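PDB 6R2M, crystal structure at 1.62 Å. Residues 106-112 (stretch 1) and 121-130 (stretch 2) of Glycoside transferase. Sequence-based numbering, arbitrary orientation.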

# COMPACT_ATOMS: atom_id res chain seq x y z
N ILE A 106 3.71 4.66 -5.97
CA ILE A 106 3.77 5.95 -6.66
C ILE A 106 3.90 5.74 -8.16
O ILE A 106 3.21 6.40 -8.95
CB ILE A 106 4.93 6.79 -6.09
CG1 ILE A 106 4.50 7.36 -4.73
CG2 ILE A 106 5.30 7.94 -7.04
CD1 ILE A 106 5.65 7.87 -3.85
N THR A 107 4.79 4.83 -8.58
CA THR A 107 4.96 4.61 -10.01
C THR A 107 3.72 4.00 -10.63
O THR A 107 3.33 4.38 -11.74
CB THR A 107 6.18 3.74 -10.31
OG1 THR A 107 6.08 2.48 -9.63
CG2 THR A 107 7.45 4.46 -9.87
N GLU A 108 3.03 3.10 -9.91
CA GLU A 108 1.76 2.58 -10.40
C GLU A 108 0.75 3.71 -10.60
O GLU A 108 0.06 3.76 -11.61
CB GLU A 108 1.20 1.53 -9.45
CG GLU A 108 1.78 0.15 -9.69
CD GLU A 108 1.41 -0.37 -11.07
OE1 GLU A 108 0.21 -0.62 -11.31
OE2 GLU A 108 2.31 -0.53 -11.91
N ALA A 109 0.68 4.64 -9.64
CA ALA A 109 -0.25 5.75 -9.77
C ALA A 109 0.09 6.62 -10.97
O ALA A 109 -0.80 7.05 -11.70
CB ALA A 109 -0.25 6.55 -8.47
N LEU A 110 1.39 6.85 -11.20
CA LEU A 110 1.81 7.64 -12.34
C LEU A 110 1.47 6.97 -13.66
O LEU A 110 1.05 7.65 -14.61
CB LEU A 110 3.32 7.90 -12.26
CG LEU A 110 3.74 8.96 -11.23
CD1 LEU A 110 5.23 8.84 -11.03
CD2 LEU A 110 3.38 10.37 -11.67
N TYR A 111 1.67 5.65 -13.76
CA TYR A 111 1.30 4.95 -14.99
C TYR A 111 -0.19 5.08 -15.25
O TYR A 111 -0.62 5.35 -16.38
CB TYR A 111 1.71 3.48 -14.90
CG TYR A 111 3.18 3.21 -15.10
CD1 TYR A 111 3.85 3.65 -16.23
CD2 TYR A 111 3.88 2.48 -14.16
CE1 TYR A 111 5.19 3.38 -16.41
CE2 TYR A 111 5.22 2.21 -14.32
CZ TYR A 111 5.86 2.66 -15.45
OH TYR A 111 7.20 2.37 -15.62
N GLN A 112 -1.01 4.86 -14.21
CA GLN A 112 -2.45 4.95 -14.37
C GLN A 112 -2.88 6.37 -14.71
O GLN A 112 -3.75 6.57 -15.57
CB GLN A 112 -3.16 4.48 -13.09
CG GLN A 112 -2.94 3.02 -12.77
CD GLN A 112 -3.46 2.11 -13.87
OE1 GLN A 112 -2.77 1.18 -14.31
NE2 GLN A 112 -4.67 2.38 -14.33
N SER A 121 4.07 12.31 -19.95
CA SER A 121 5.25 12.52 -19.12
C SER A 121 5.14 11.84 -17.76
O SER A 121 6.17 11.52 -17.16
CB SER A 121 5.56 14.01 -18.97
OG SER A 121 4.53 14.71 -18.32
N TYR A 122 3.93 11.57 -17.26
CA TYR A 122 3.82 10.77 -16.04
C TYR A 122 4.37 9.37 -16.27
O TYR A 122 4.99 8.77 -15.38
CB TYR A 122 2.36 10.68 -15.57
CG TYR A 122 1.76 11.96 -15.03
CD1 TYR A 122 2.54 12.97 -14.47
CD2 TYR A 122 0.38 12.14 -15.05
CE1 TYR A 122 1.95 14.13 -13.96
CE2 TYR A 122 -0.20 13.28 -14.55
CZ TYR A 122 0.58 14.26 -14.00
OH TYR A 122 -0.03 15.40 -13.53
N LYS A 123 4.14 8.81 -17.45
CA LYS A 123 4.62 7.44 -17.72
C LYS A 123 6.14 7.44 -17.77
O LYS A 123 6.72 6.54 -17.28
CB LYS A 123 4.09 6.95 -19.08
CG LYS A 123 4.58 5.58 -19.54
CD LYS A 123 3.74 5.10 -20.68
CE LYS A 123 3.69 3.60 -20.83
NZ LYS A 123 5.03 3.16 -21.28
N LYS A 124 6.71 8.45 -18.41
CA LYS A 124 8.16 8.48 -18.52
C LYS A 124 8.81 8.74 -17.17
O LYS A 124 9.90 8.22 -16.90
CB LYS A 124 8.61 9.53 -19.55
CG LYS A 124 7.91 9.43 -20.90
CD LYS A 124 7.84 8.01 -21.42
CE LYS A 124 7.12 7.95 -22.77
NZ LYS A 124 7.27 6.61 -23.44
N MET A 125 8.15 9.54 -16.33
CA MET A 125 8.62 9.74 -14.96
C MET A 125 8.63 8.43 -14.19
O MET A 125 9.60 8.11 -13.51
CB MET A 125 7.74 10.78 -14.26
CG MET A 125 8.12 11.04 -12.83
SD MET A 125 7.05 12.35 -12.15
CE MET A 125 7.52 12.34 -10.43
N ALA A 126 7.55 7.65 -14.31
CA ALA A 126 7.48 6.37 -13.60
C ALA A 126 8.53 5.39 -14.12
O ALA A 126 9.14 4.66 -13.32
CB ALA A 126 6.08 5.79 -13.72
N ASP A 127 8.76 5.38 -15.45
CA ASP A 127 9.80 4.52 -16.03
C ASP A 127 11.14 4.78 -15.35
O ASP A 127 11.87 3.84 -15.01
CB ASP A 127 9.96 4.78 -17.53
CG ASP A 127 8.85 4.19 -18.41
OD1 ASP A 127 8.03 3.38 -17.96
OD2 ASP A 127 8.83 4.56 -19.62
N LYS A 128 11.47 6.06 -15.18
CA LYS A 128 12.79 6.44 -14.68
C LYS A 128 12.93 6.05 -13.22
O LYS A 128 13.95 5.47 -12.82
CB LYS A 128 13.02 7.95 -14.85
CG LYS A 128 12.91 8.48 -16.26
CD LYS A 128 13.12 7.41 -17.30
CE LYS A 128 12.66 7.86 -18.66
NZ LYS A 128 11.33 7.44 -19.01
N ILE A 129 11.91 6.34 -12.42
CA ILE A 129 11.96 6.01 -11.00
C ILE A 129 12.00 4.50 -10.82
O ILE A 129 12.83 3.96 -10.07
CB ILE A 129 10.76 6.63 -10.26
CG1 ILE A 129 10.89 8.15 -10.22
CG2 ILE A 129 10.67 6.10 -8.83
CD1 ILE A 129 9.60 8.83 -9.82
N LEU A 130 11.11 3.78 -11.51
CA LEU A 130 10.97 2.35 -11.24
C LEU A 130 12.19 1.57 -11.73
O LEU A 130 12.61 0.60 -11.09
CB LEU A 130 9.68 1.83 -11.87
CG LEU A 130 9.26 0.39 -11.56
CD1 LEU A 130 9.21 0.17 -10.07
CD2 LEU A 130 7.92 0.10 -12.20

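The centre of the contact is built around A126, whose methyl group is met by three residues of the facing helix. CB of A126 lies 3.8 Å from CB of L110 and 3.7 Å from the carbonyl O of T107, and it sits over one face of the Y111 ring, 3.6 Å from the ring centroid and only 12° off the ring normal. This is CH-pi geometry, with the methyl directed at the pi cloud.

The small side chain accompanies a close approach of the two helices, which run nearly antiparallel, at 155°, with their axes 7.8 Å apart at the nearest point. The CA atoms of T107 and A126 are separated by just 4.7 Å. Each segment keeps regular i to i+4 backbone hydrogen bonds, so the helices meet through side chains and the carbonyl O atoms of T107, L110 and K123 rather than through backbone pairing.

Apolar contacts extend the centre in both directions along the helices. L110 points toward the second stretch, its CD1 4.1 Å from CG of M125 and its CD2 3.9 Å from CD1 of Y122. The Y122 ring leads away from the interface, and its hydroxyl is hydrogen-bonded elsewhere in the structure. Toward the other end, CG2 of T107 packs against CG2 of I129 at 3.8 Å.

Y111 carries the contact from apolar to polar. Its CB points sideways, but the ring reaches across to sit as a knob among K123, A126, D127 and L130. CD2 of L130 lies at the ring edge, 4.0 Å from CE2 of Y111, and the aliphatic CG of K123 is 3.9 Å from CE1 of the same ring. At the tip, the Y111 hydroxyl OH donates a 2.7 Å hydrogen bond to OD1 of D127, the only hydrogen bond between the stretches.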